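Local coordinates for protein intradiol ring-cleavage dioxygenase (Streptomyces sp. SirexAA-E, PDB 4ILV) that probably cleaves catechol-type aromatic rings between their two hydroxylated carbons, using a bound ferric ion and dioxygen, at residues A[93-98]-A[130-135]. Numbering follows the deposited sequence.
Sequences GAYDMT and HIHVKA. With FE (Fe (III) ion), chain C.
Tyr95 OH is held from two directions: it binds the iron(III) ion at 2.0 Å and accepts a hydrogen bond from a water, whose O lies 2.6 Å away. The same water donates to His130 O, tying the tyrosine oxygen to the backbone of segment 130-135. Beside it in the coordination sphere, His130 NE2 and His132 NE2 bind the same iron at 2.2 Å and 2.3 Å. Tyr95 OH comes within 2.9 Å of His130 NE2, but no hydrogen bond links them; the shared iron draws them together. Both histidines cross the tyrosine at roughly a right angle. The rings of Tyr95 and His132 meet rim to rim, planes at 56°, with Tyr95 CE1 3.9 Å from His132 CD2, and the phenol oxygen lies at the imidazole edge. His130 CG sits between its own backbone N and carbonyl carbon (chi1 61°), which swings the imidazole round to the metal; its ND1 hydrogen-bonds to Thr128 O, which together with the iron at NE2 fixes the ring's rotation. Tyr124 completes the protein ligands, giving the two-tyrosine, two-histidine ferric site characteristic of intradiol dioxygenases, here joining a loop to a strand of the β-sandwich.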
loop_
_atom_site.group_PDB
_atom_site.type_symbol
_atom_site.label_atom_id
_atom_site.label_comp_id
_atom_site.label_asym_id
_atom_site.label_seq_id
_atom_site.Cartn_x
_atom_site.Cartn_y
_atom_site.Cartn_z
ATOM N N GLY A 93 9.550 12.351 -2.442
ATOM C CA GLY A 93 8.598 12.248 -3.532
ATOM C C GLY A 93 9.132 11.628 -4.814
ATOM O O GLY A 93 8.467 11.675 -5.844
ATOM N N ALA A 94 10.308 11.014 -4.762
ATOM C CA ALA A 94 10.872 10.399 -5.967
ATOM C C ALA A 94 10.660 8.886 -6.002
ATOM O O ALA A 94 10.827 8.211 -4.979
ATOM C CB ALA A 94 12.375 10.739 -6.091
ATOM N N TYR A 95 10.303 8.354 -7.174
ATOM C CA TYR A 95 10.238 6.902 -7.363
ATOM C C TYR A 95 11.571 6.426 -7.933
ATOM O O TYR A 95 12.224 7.144 -8.695
ATOM C CB TYR A 95 9.116 6.499 -8.333
ATOM C CG TYR A 95 7.710 6.684 -7.796
ATOM C CD1 TYR A 95 7.014 5.609 -7.229
ATOM C CD2 TYR A 95 7.074 7.919 -7.858
ATOM C CE1 TYR A 95 5.723 5.770 -6.730
ATOM C CE2 TYR A 95 5.770 8.086 -7.368
ATOM C CZ TYR A 95 5.105 7.009 -6.797
ATOM O OH TYR A 95 3.821 7.157 -6.298
ATOM N N ASP A 96 11.964 5.204 -7.594
ATOM C CA ASP A 96 13.216 4.656 -8.113
ATOM C C ASP A 96 12.953 3.915 -9.417
ATOM O O ASP A 96 12.341 2.853 -9.408
ATOM C CB ASP A 96 13.859 3.732 -7.067
ATOM C CG ASP A 96 15.228 3.202 -7.497
ATOM O OD1 ASP A 96 15.779 3.641 -8.528
ATOM O OD2 ASP A 96 15.761 2.337 -6.777
ATOM N N MET A 97 13.393 4.490 -10.537
ATOM C CA MET A 97 13.192 3.863 -11.846
ATOM C C MET A 97 14.381 3.019 -12.307
ATOM O O MET A 97 14.262 2.208 -13.224
ATOM C CB MET A 97 12.869 4.912 -12.920
ATOM C CG MET A 97 11.552 5.654 -12.707
ATOM S SD MET A 97 10.157 4.617 -12.193
ATOM C CE MET A 97 9.991 3.472 -13.561
ATOM N N THR A 98 15.533 3.221 -11.682
ATOM C CA THR A 98 16.728 2.494 -12.088
ATOM C C THR A 98 16.844 1.223 -11.248
ATOM O O THR A 98 17.224 0.168 -11.763
ATOM C CB THR A 98 17.999 3.372 -12.009
ATOM O OG1 THR A 98 18.418 3.524 -10.651
ATOM C CG2 THR A 98 17.710 4.743 -12.586
ATOM N N HIS A 130 0.176 8.990 -1.300
ATOM C CA HIS A 130 -0.355 7.644 -1.543
ATOM C C HIS A 130 0.714 6.561 -1.576
ATOM O O HIS A 130 1.871 6.824 -1.851
ATOM C CB HIS A 130 -1.111 7.601 -2.881
ATOM C CG HIS A 130 -0.247 7.939 -4.062
ATOM N ND1 HIS A 130 0.130 9.231 -4.358
ATOM C CD2 HIS A 130 0.343 7.151 -4.996
ATOM C CE1 HIS A 130 0.908 9.227 -5.430
ATOM N NE2 HIS A 130 1.053 7.979 -5.837
ATOM N N ILE A 131 0.287 5.326 -1.344
ATOM C CA ILE A 131 1.123 4.153 -1.551
ATOM C C ILE A 131 0.437 3.266 -2.586
ATOM O O ILE A 131 -0.762 2.996 -2.472
ATOM C CB ILE A 131 1.275 3.361 -0.240
ATOM C CG1 ILE A 131 2.127 4.149 0.754
ATOM C CG2 ILE A 131 1.902 1.998 -0.503
ATOM C CD1 ILE A 131 2.169 3.495 2.148
ATOM N N HIS A 132 1.177 2.805 -3.594
ATOM C CA HIS A 132 0.576 1.947 -4.606
ATOM C C HIS A 132 0.586 0.484 -4.173
ATOM O O HIS A 132 1.509 0.045 -3.502
ATOM C CB HIS A 132 1.333 2.053 -5.922
ATOM C CG HIS A 132 1.216 3.381 -6.599
ATOM N ND1 HIS A 132 0.203 3.675 -7.484
ATOM C CD2 HIS A 132 2.010 4.481 -6.551
ATOM C CE1 HIS A 132 0.364 4.908 -7.938
ATOM N NE2 HIS A 132 1.444 5.420 -7.378
ATOM N N VAL A 133 -0.425 -0.273 -4.582
ATOM C CA VAL A 133 -0.457 -1.700 -4.282
ATOM C C VAL A 133 -1.194 -2.508 -5.355
ATOM O O VAL A 133 -2.246 -2.095 -5.871
ATOM C CB VAL A 133 -1.054 -1.978 -2.868
ATOM C CG1 VAL A 133 -2.516 -1.490 -2.775
ATOM C CG2 VAL A 133 -0.959 -3.477 -2.505
ATOM N N LYS A 134 -0.620 -3.654 -5.709
ATOM C CA LYS A 134 -1.324 -4.650 -6.514
ATOM C C LYS A 134 -1.591 -5.875 -5.642
ATOM O O LYS A 134 -0.672 -6.383 -5.006
ATOM C CB LYS A 134 -0.492 -5.062 -7.728
ATOM C CG LYS A 134 -0.455 -4.021 -8.823
ATOM C CD LYS A 134 0.514 -4.418 -9.908
ATOM C CE LYS A 134 0.555 -3.372 -10.999
ATOM N NZ LYS A 134 -0.635 -3.490 -11.885
ATOM N N ALA A 135 -2.841 -6.345 -5.623
ATOM C CA ALA A 135 -3.231 -7.512 -4.839
ATOM C C ALA A 135 -3.715 -8.626 -5.755
ATOM O O ALA A 135 -4.524 -8.391 -6.653
ATOM C CB ALA A 135 -4.348 -7.146 -3.833
HETATM FE FE FE C . 2.262 7.518 -7.562
HETATM O O HOH W 1 3.954 7.534 -3.773
#